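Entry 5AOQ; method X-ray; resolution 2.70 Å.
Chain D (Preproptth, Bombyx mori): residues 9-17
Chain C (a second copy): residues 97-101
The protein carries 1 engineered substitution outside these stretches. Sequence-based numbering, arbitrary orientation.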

# COMPACT_ATOMS: atom_id res chain seq x y z
N ALA D 9 -22.59 -2.86 41.50
CA ALA D 9 -21.16 -2.68 41.31
C ALA D 9 -20.88 -1.91 40.02
O ALA D 9 -20.16 -0.91 40.03
CB ALA D 9 -20.46 -4.03 41.28
N ILE D 10 -21.47 -2.38 38.92
CA ILE D 10 -21.26 -1.78 37.61
C ILE D 10 -22.48 -0.96 37.18
O ILE D 10 -23.61 -1.44 37.29
CB ILE D 10 -20.98 -2.85 36.54
CG1 ILE D 10 -19.85 -3.78 36.98
CG2 ILE D 10 -20.66 -2.21 35.20
CD1 ILE D 10 -18.53 -3.08 37.24
N PRO D 11 -22.27 0.27 36.69
CA PRO D 11 -23.38 1.08 36.17
C PRO D 11 -23.64 0.85 34.68
O PRO D 11 -22.76 0.35 33.98
CB PRO D 11 -22.92 2.51 36.43
CG PRO D 11 -21.44 2.44 36.28
CD PRO D 11 -21.02 1.06 36.76
N ASP D 12 -24.83 1.22 34.22
CA ASP D 12 -25.19 1.09 32.82
C ASP D 12 -26.32 2.08 32.48
O ASP D 12 -27.23 2.26 33.28
CB ASP D 12 -25.63 -0.34 32.51
CG ASP D 12 -25.87 -0.57 31.03
OD1 ASP D 12 -24.89 -0.89 30.31
OD2 ASP D 12 -27.03 -0.45 30.58
N PRO D 13 -26.25 2.73 31.31
CA PRO D 13 -25.20 2.70 30.29
C PRO D 13 -23.88 3.27 30.80
O PRO D 13 -23.89 4.12 31.70
CB PRO D 13 -25.76 3.56 29.15
CG PRO D 13 -27.23 3.59 29.38
CD PRO D 13 -27.40 3.54 30.86
N PRO D 14 -22.75 2.82 30.23
CA PRO D 14 -21.44 3.22 30.76
C PRO D 14 -21.07 4.67 30.42
O PRO D 14 -21.70 5.29 29.57
CB PRO D 14 -20.48 2.24 30.09
CG PRO D 14 -21.14 1.90 28.80
CD PRO D 14 -22.62 1.93 29.07
N CYS D 15 -20.04 5.18 31.09
CA CYS D 15 -19.59 6.55 30.89
C CYS D 15 -19.06 6.77 29.48
O CYS D 15 -19.28 7.82 28.88
CB CYS D 15 -18.50 6.91 31.91
SG CYS D 15 -16.84 6.42 31.38
N THR D 16 -18.35 5.76 28.97
CA THR D 16 -17.73 5.84 27.65
C THR D 16 -18.74 6.20 26.57
O THR D 16 -19.88 5.74 26.60
CB THR D 16 -17.05 4.51 27.27
OG1 THR D 16 -16.49 4.62 25.95
CG2 THR D 16 -18.05 3.36 27.30
N CYS D 17 -18.32 7.04 25.63
CA CYS D 17 -19.19 7.43 24.53
C CYS D 17 -19.25 6.33 23.48
O CYS D 17 -18.23 5.71 23.16
CB CYS D 17 -18.73 8.74 23.89
SG CYS D 17 -20.02 9.50 22.89
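Chain C (97-101) LCTRD

Chain C meets the proline-rich run of chain D as one irregular loop against another. No regular helix or strand pairs the two, and most of the contacts are made by side chains. Judging by their CA traces, the two backbones run in roughly opposite directions, and Arg C100 extends the contact back from Pro D14 to Ile D10.

Leu C97 has an extended backbone (phi/psi -85/163) and stands clear of chain D, the nearest approach of its side chain being 5.7 Å, from CB of Leu C97 to OG1 of Thr D16. Cys C98, at -131/47, breaks the extended course. It is buried, its sulfur is bonded elsewhere in the structure, and its closest atom to chain D is the carbonyl O, 4.5 Å from SG of Cys D15, a loose approach.

At Thr C99 the backbone is extended again (-93/143), and here the chains come into closest register, with CA of Thr C99 5.8 Å from CA of Thr D16. OG1 of Thr C99 lies 3.8 Å from the methyl CG2 of Thr D16, a van der Waals contact.

Arg C100 dominates the contact, covered over 113 Å² by chain D. From a backbone at -80/-2, its side chain leaves with chi1 p, then runs through t at chi2 and chi3, carrying the guanidinium at a steep angle to the chain D trace, to Asp D12. The aliphatic part packs on Ile D10, whose CG2 comes tightly to 3.2 Å from CD of Arg C100. At the tip, NH2 of Arg C100 forms a salt bridge with OD1 of Asp D12 at 3.0 Å, the carboxylate oxygen lying at the guanidinium edge, near its plane. CD of Pro D14 approaches the same NH2 obliquely at 3.4 Å. A long, flexible arginine can thus combine nonpolar packing with charge pairing.

Asp C101, again extended, makes no direct contact with chain D; its OD1 lies 3.7 Å from NH1 of Arg C100, a long, purely electrostatic salt bridge.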

# COMPACT_ATOMS: atom_id res chain seq x y z
N LEU C 97 -8.85 4.03 25.51
CA LEU C 97 -10.24 4.01 25.94
C LEU C 97 -10.33 3.63 27.41
O LEU C 97 -9.38 3.09 27.98
CB LEU C 97 -11.05 3.04 25.09
CG LEU C 97 -10.90 3.21 23.58
CD1 LEU C 97 -11.71 2.15 22.84
CD2 LEU C 97 -11.32 4.60 23.14
N CYS C 98 -11.47 3.91 28.02
CA CYS C 98 -11.72 3.56 29.41
C CYS C 98 -13.07 2.87 29.54
O CYS C 98 -13.88 3.21 30.40
CB CYS C 98 -11.67 4.81 30.30
SG CYS C 98 -11.50 4.45 32.06
N THR C 99 -13.31 1.90 28.66
CA THR C 99 -14.53 1.11 28.70
C THR C 99 -14.31 -0.15 29.53
O THR C 99 -13.23 -0.76 29.50
CB THR C 99 -15.01 0.73 27.28
OG1 THR C 99 -16.26 0.04 27.36
CG2 THR C 99 -13.98 -0.14 26.56
N ARG C 100 -15.34 -0.54 30.27
CA ARG C 100 -15.27 -1.70 31.17
C ARG C 100 -15.46 -3.02 30.43
O ARG C 100 -15.39 -4.09 31.03
CB ARG C 100 -16.34 -1.57 32.25
CG ARG C 100 -17.73 -1.35 31.68
CD ARG C 100 -18.81 -1.35 32.74
NE ARG C 100 -20.05 -0.79 32.22
CZ ARG C 100 -20.82 -1.39 31.31
NH1 ARG C 100 -20.48 -2.57 30.82
NH2 ARG C 100 -21.93 -0.80 30.89
N ASP C 101 -15.69 -2.94 29.12
CA ASP C 101 -15.99 -4.13 28.32
C ASP C 101 -14.73 -4.93 27.98
O ASP C 101 -13.73 -4.37 27.56
CB ASP C 101 -16.71 -3.73 27.03
CG ASP C 101 -17.98 -2.94 27.30
OD1 ASP C 101 -19.02 -3.58 27.56
OD2 ASP C 101 -17.94 -1.70 27.24